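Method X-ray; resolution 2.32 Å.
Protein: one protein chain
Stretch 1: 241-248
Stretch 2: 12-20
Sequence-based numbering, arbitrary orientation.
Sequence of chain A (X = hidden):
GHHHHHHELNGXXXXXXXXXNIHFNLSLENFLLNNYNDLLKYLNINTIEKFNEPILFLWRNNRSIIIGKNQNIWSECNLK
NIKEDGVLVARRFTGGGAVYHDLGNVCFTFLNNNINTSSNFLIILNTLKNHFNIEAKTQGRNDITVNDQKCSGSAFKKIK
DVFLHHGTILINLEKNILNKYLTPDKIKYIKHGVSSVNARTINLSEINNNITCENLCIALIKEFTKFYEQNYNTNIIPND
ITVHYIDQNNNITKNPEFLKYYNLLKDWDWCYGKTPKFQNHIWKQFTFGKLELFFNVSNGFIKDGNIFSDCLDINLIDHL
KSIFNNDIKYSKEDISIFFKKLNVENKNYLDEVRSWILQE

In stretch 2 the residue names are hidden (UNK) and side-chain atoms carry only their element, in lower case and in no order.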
ATOM      1  N   ILE A 241      -6.796 -25.117   9.250  1.00 70.66           N
ATOM      2  CA  ILE A 241      -6.689 -23.687   8.995  1.00 63.45           C
ATOM      3  C   ILE A 241      -7.028 -22.959  10.286  1.00 63.27           C
ATOM      4  O   ILE A 241      -7.910 -23.391  11.036  1.00 64.67           O
ATOM      5  CB  ILE A 241      -7.621 -23.244   7.844  1.00 62.19           C
ATOM      6  CG1 ILE A 241      -7.005 -23.621   6.492  1.00 62.13           C
ATOM      7  CG2 ILE A 241      -7.911 -21.738   7.904  1.00 60.33           C
ATOM      8  CD1 ILE A 241      -7.924 -23.394   5.302  1.00 61.86           C
ATOM      9  N   THR A 242      -6.327 -21.858  10.549  1.00 63.40           N
ATOM     10  CA  THR A 242      -6.547 -21.058  11.746  1.00 61.29           C
ATOM     11  C   THR A 242      -6.701 -19.597  11.356  1.00 61.74           C
ATOM     12  O   THR A 242      -5.980 -19.097  10.487  1.00 63.54           O
ATOM     13  CB  THR A 242      -5.393 -21.217  12.746  1.00 62.17           C
ATOM     14  OG1 THR A 242      -5.233 -22.603  13.075  1.00 65.24           O
ATOM     15  CG2 THR A 242      -5.671 -20.431  14.022  1.00 60.93           C
ATOM     16  N   VAL A 243      -7.641 -18.914  12.010  1.00 61.32           N
ATOM     17  CA  VAL A 243      -7.996 -17.539  11.677  1.00 60.12           C
ATOM     18  C   VAL A 243      -8.111 -16.750  12.974  1.00 60.93           C
ATOM     19  O   VAL A 243      -8.868 -17.136  13.873  1.00 62.31           O
ATOM     20  CB  VAL A 243      -9.314 -17.461  10.884  1.00 60.36           C
ATOM     21  CG1 VAL A 243      -9.674 -16.013  10.563  1.00 59.89           C
ATOM     22  CG2 VAL A 243      -9.211 -18.281   9.605  1.00 60.44           C
ATOM     23  N   HIS A 244      -7.365 -15.654  13.075  1.00 59.60           N
ATOM     24  CA  HIS A 244      -7.424 -14.764  14.224  1.00 59.94           C
ATOM     25  C   HIS A 244      -8.211 -13.505  13.878  1.00 61.48           C
ATOM     26  O   HIS A 244      -8.174 -13.016  12.746  1.00 61.39           O
ATOM     27  CB  HIS A 244      -6.019 -14.380  14.695  1.00 58.97           C
ATOM     28  CG  HIS A 244      -5.291 -15.485  15.393  1.00 59.99           C
ATOM     29  ND1 HIS A 244      -4.710 -16.538  14.719  1.00 59.95           N
ATOM     30  CD2 HIS A 244      -5.048 -15.700  16.708  1.00 61.82           C
ATOM     31  CE1 HIS A 244      -4.140 -17.354  15.589  1.00 61.64           C
ATOM     32  NE2 HIS A 244      -4.333 -16.869  16.803  1.00 62.75           N
ATOM     33  N   TYR A 245      -8.931 -12.987  14.872  1.00 64.82           N
ATOM     34  CA  TYR A 245      -9.720 -11.768  14.737  1.00 66.25           C
ATOM     35  C   TYR A 245      -9.136 -10.713  15.664  1.00 66.72           C
ATOM     36  O   TYR A 245      -9.102 -10.904  16.885  1.00 69.73           O
ATOM     37  CB  TYR A 245     -11.193 -12.037  15.060  1.00 65.93           C
ATOM     38  CG  TYR A 245     -11.856 -12.975  14.074  1.00 64.90           C
ATOM     39  CD1 TYR A 245     -12.649 -12.486  13.046  1.00 64.91           C
ATOM     40  CD2 TYR A 245     -11.677 -14.350  14.164  1.00 65.66           C
ATOM     41  CE1 TYR A 245     -13.251 -13.337  12.138  1.00 64.84           C
ATOM     42  CE2 TYR A 245     -12.275 -15.210  13.260  1.00 65.15           C
ATOM     43  CZ  TYR A 245     -13.060 -14.699  12.250  1.00 64.96           C
ATOM     44  OH  TYR A 245     -13.658 -15.553  11.351  1.00 64.19           O
ATOM     45  N   ILE A 246      -8.684  -9.600  15.086  1.00 60.35           N
ATOM     46  CA  ILE A 246      -7.903  -8.613  15.820  1.00 60.45           C
ATOM     47  C   ILE A 246      -8.630  -7.286  15.998  1.00 64.91           C
ATOM     48  O   ILE A 246      -8.207  -6.481  16.843  1.00 67.06           O
ATOM     49  CB  ILE A 246      -6.535  -8.377  15.144  1.00 59.54           C
ATOM     50  CG1 ILE A 246      -6.725  -7.925  13.690  1.00 56.48           C
ATOM     51  CG2 ILE A 246      -5.694  -9.645  15.209  1.00 59.50           C
ATOM     52  CD1 ILE A 246      -5.447  -7.466  13.017  1.00 56.40           C
ATOM     53  N   ASP A 247      -9.699  -7.025  15.244  1.00 70.59           N
ATOM     54  CA  ASP A 247     -10.391  -5.747  15.367  1.00 74.59           C
ATOM     55  C   ASP A 247     -10.939  -5.505  16.769  1.00 77.29           C
ATOM     56  O   ASP A 247     -11.307  -4.367  17.082  1.00 78.86           O
ATOM     57  CB  ASP A 247     -11.523  -5.659  14.342  1.00 75.86           C
ATOM     58  CG  ASP A 247     -12.515  -6.794  14.469  1.00 76.70           C
ATOM     59  OD1 ASP A 247     -12.101  -7.907  14.850  1.00 77.57           O
ATOM     60  OD2 ASP A 247     -13.711  -6.571  14.182  1.00 77.84           O
ATOM     61  N   GLN A 248     -11.000  -6.536  17.613  1.00 77.56           N
ATOM     62  CA  GLN A 248     -11.425  -6.390  18.997  1.00 79.00           C
ATOM     63  C   GLN A 248     -10.360  -6.821  19.994  1.00 76.75           C
ATOM     64  O   GLN A 248     -10.612  -6.771  21.204  1.00 80.81           O
ATOM     65  CB  GLN A 248     -12.714  -7.189  19.240  1.00 80.71           C
ATOM     66  CG  GLN A 248     -13.980  -6.372  19.031  1.00 84.00           C
ATOM     67  CD  GLN A 248     -15.158  -7.219  18.596  1.00 86.53           C
ATOM     68  OE1 GLN A 248     -15.272  -8.387  18.968  1.00 87.45           O
ATOM     69  NE2 GLN A 248     -16.040  -6.633  17.794  1.00 87.07           N
ATOM     70  N   UNK A  12       2.905 -19.717  10.142  1.00 67.00           N
ATOM     71  CA  UNK A  12       2.226 -18.595   9.484  1.00 61.01           C
ATOM     72  C   UNK A  12       0.949 -18.202  10.212  1.00 61.39           C
ATOM     73  O   UNK A  12       0.390 -18.963  11.005  1.00 62.31           O
ATOM     74  c   UNK A  12       2.063 -20.614   8.174  1.00 61.88           C
ATOM     75  c   UNK A  12       1.929 -19.128   8.074  1.00 59.42           C
ATOM     76  c   UNK A  12       3.068 -20.872   9.244  1.00 63.07           C
ATOM     77  N   UNK A  13       0.488 -16.984   9.928  1.00 64.59           N
ATOM     78  CA  UNK A  13      -0.664 -16.405  10.603  1.00 64.63           C
ATOM     79  C   UNK A  13      -1.678 -15.894   9.590  1.00 65.19           C
ATOM     80  O   UNK A  13      -1.314 -15.343   8.545  1.00 62.99           O
ATOM     81  c   UNK A  13      -0.726 -16.264  13.774  1.00 71.97           C
ATOM     82  c   UNK A  13       0.844 -14.333  13.568  1.00 69.38           C
ATOM     83  c   UNK A  13       0.321 -15.595  12.897  1.00 69.39           C
ATOM     84  c   UNK A  13      -0.255 -15.251  11.524  1.00 66.30           C
ATOM     85  N   UNK A  14      -2.953 -16.073   9.924  1.00 71.40           N
ATOM     86  CA  UNK A  14      -4.071 -15.540   9.157  1.00 71.19           C
ATOM     87  C   UNK A  14      -4.879 -14.666  10.107  1.00 68.64           C
ATOM     88  O   UNK A  14      -5.466 -15.167  11.076  1.00 73.23           O
ATOM     89  c   UNK A  14      -4.940 -16.652   8.555  1.00 72.24           C
ATOM     90  c   UNK A  14      -4.076 -17.663   7.813  1.00 72.27           C
ATOM     91  c   UNK A  14      -5.999 -16.066   7.634  1.00 71.71           C
ATOM     92  N   UNK A  15      -4.907 -13.366   9.837  1.00 59.92           N
ATOM     93  CA  UNK A  15      -5.567 -12.385  10.683  1.00 58.32           C
ATOM     94  C   UNK A  15      -6.717 -11.749   9.914  1.00 62.11           C
ATOM     95  O   UNK A  15      -6.638 -11.562   8.694  1.00 59.87           O
ATOM     96  c   UNK A  15      -2.296 -10.653  11.961  1.00 57.87           C
ATOM     97  c   UNK A  15      -3.294 -12.828  12.688  1.00 58.30           C
ATOM     98  c   UNK A  15      -3.193 -11.815  11.561  1.00 57.91           C
ATOM     99  c   UNK A  15      -4.578 -11.308  11.145  1.00 56.87           C
ATOM    100  N   UNK A  16      -7.787 -11.420  10.633  1.00 70.84           N
ATOM    101  CA  UNK A  16      -8.995 -10.864  10.038  1.00 74.76           C
ATOM    102  C   UNK A  16      -9.466  -9.700  10.895  1.00 72.24           C
ATOM    103  O   UNK A  16      -9.346  -9.731  12.125  1.00 76.85           O
ATOM    104  c   UNK A  16      -9.630 -13.081   9.037  1.00 77.86           C
ATOM    105  c   UNK A  16     -11.383 -11.322   9.346  1.00 79.95           C
ATOM    106  c   UNK A  16     -10.104 -11.930   9.911  1.00 78.33           C
ATOM    107  N   UNK A  17      -9.999  -8.671  10.242  1.00 59.62           N
ATOM    108  CA  UNK A  17     -10.618  -7.539  10.918  1.00 60.09           C
ATOM    109  C   UNK A  17     -12.031  -7.375  10.382  1.00 62.63           C
ATOM    110  O   UNK A  17     -12.218  -7.133   9.185  1.00 62.67           O
ATOM    111  o   UNK A  17     -10.514  -5.130  11.202  1.00 59.61           O
ATOM    112  c   UNK A  17      -9.811  -6.258  10.707  1.00 59.02           C
ATOM    113  N   UNK A  18     -13.021  -7.518  11.262  0.92 63.95           N
ATOM    114  CA  UNK A  18     -14.406  -7.292  10.872  0.92 66.03           C
ATOM    115  C   UNK A  18     -14.784  -5.819  10.883  0.92 67.13           C
ATOM    116  O   UNK A  18     -15.860  -5.470  10.384  0.92 65.50           O
ATOM    117  c   UNK A  18     -15.337  -9.561  11.509  0.92 70.26           C
ATOM    118  o   UNK A  18     -15.768 -10.005  10.445  0.92 70.88           O
ATOM    119  n   UNK A  18     -14.851 -10.342  12.465  0.92 70.90           N
ATOM    120  c   UNK A  18     -15.351  -8.073  11.791  0.92 68.91           C
ATOM    121  N   UNK A  19     -13.937  -4.953  11.433  1.00 75.61           N
ATOM    122  CA  UNK A  19     -14.182  -3.521  11.355  1.00 76.78           C
ATOM    123  C   UNK A  19     -14.139  -3.070   9.900  1.00 74.66           C
ATOM    124  O   UNK A  19     -13.453  -3.662   9.062  1.00 74.64           O
ATOM    125  c   UNK A  19     -13.147  -2.758  12.182  1.00 75.20           C
ATOM    126  o   UNK A  19     -13.829  -0.600  11.399  1.00 77.69           O
ATOM    127  c   UNK A  19     -13.507  -1.295  12.361  1.00 76.62           C
ATOM    128  n   UNK A  19     -13.464  -0.824  13.602  1.00 77.61           N
ATOM    129  N   UNK A  20     -14.889  -2.007   9.599  0.97 71.75           N
ATOM    130  CA  UNK A  20     -15.045  -1.542   8.226  0.97 69.92           C
ATOM    131  C   UNK A  20     -14.684  -0.067   8.072  0.97 71.16           C
ATOM    132  O   UNK A  20     -15.126   0.576   7.113  0.97 71.12           O
ATOM    133  c   UNK A  20     -16.474  -1.795   7.742  0.97 70.35           C
ATOM    134  n   UNK A  20     -18.557  -4.711   6.823  0.97 70.17           N
ATOM    135  o   UNK A  20     -19.141  -2.612   7.371  0.97 70.05           O
ATOM    136  c   UNK A  20     -18.294  -3.503   7.309  0.97 70.62           C
ATOM    137  c   UNK A  20     -16.875  -3.264   7.785  0.97 70.23           C
TER

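Position 12 carries three side-chain carbons, which stay out of reach of stretch 1 and close a ring onto the backbone nitrogen; no other residue does this, so it is P12. Its ring nitrogen, having no hydrogen, could not donate in a strand ladder.

Position 13 has four carbons, forked at the second, and an end carbon comes near the H244 ring. A fork one carbon beyond CB means leucine, L13. Its CB points sideways, but the end of the side chain comes nearer the partner, with CD2 4.0 Å from CE1 of H244. The residue is buried, which suits an uncharged, flexible hydrocarbon.

At position 14 three carbons appear, one carrying the other two, so the fork is at CB itself; they touch T242 and V243. This is valine, V14, in the t rotamer. Its CB, directed toward stretch 1, sits 3.3 Å from O of T242, and its CG1 lies 4.4 Å from CG2 of V243. Branching at CB is well tolerated in an extended backbone, and the short side chain lies against T242 and V243, just before the strand of stretch 1.

Position 15 again shows four carbons forked at the second, touching H244 and I246: L15. It pairs with H244 in a parallel bridge, and the two side chains share a face of the sheet. Its CD2 reaches CB of H244 at 3.7 Å, while its CB is 4.4 Å from CD1 of I246. The leucine is buried and offers a greasy surface to both.

Position 16 returns to one carbon bearing two, set against V243 and Y245, so it is V16, bridged to Y245 on the sheet face those two share. Its CG2 packs 3.3 Å from CG1 of V243, a tight contact, and its CG1 lies 3.9 Å from CE1 of Y245. A compact branched side chain can thus meet two neighbours at once.

Position 17 has one carbon followed by one oxygen, which nears D247; this identifies serine, S17. Its OG is 3.3 Å from CB of D247 and is hydrogen-bonded elsewhere in the structure, so this small polar group is satisfied although buried.

Position 18 has two carbons, the second bearing one oxygen and one nitrogen, the nitrogen near the Y245 ring: an amide on a short stem, N18. Its ND2 approaches the ring edge, 3.1 Å from CD1 of Y245. Here the residue is exposed, and a polar amide is at ease.

The same pattern recurs at position 19, beside D247, hence N19. Its CB points toward stretch 1 and lies 4.0 Å from CB of D247, while OD1 is hydrogen-bonded just outside the stretches, giving the short amide a partner.

Position 20 has three carbons, the third carrying oxygen and nitrogen, and does not touch stretch 1. The longer stem makes it Q20; partial exposure readily accommodates its polar amide.

The contact works chiefly through parallel backbone pairing. H244 N donates to V14 O (2.8 Å), V16 N to H244 O (2.7 Å), and I246 N to V16 O (3.0 Å), so H244 engages residues on both sides of L15. Apolar side chains reinforce this ladder. Beyond it, D247 OD2 lies 3.1 Å from N18 N and 3.2 Å from N19 N, bringing a carboxylate close to two backbone amides.

Stretch 2 (12-20) PLVLVSNNQ
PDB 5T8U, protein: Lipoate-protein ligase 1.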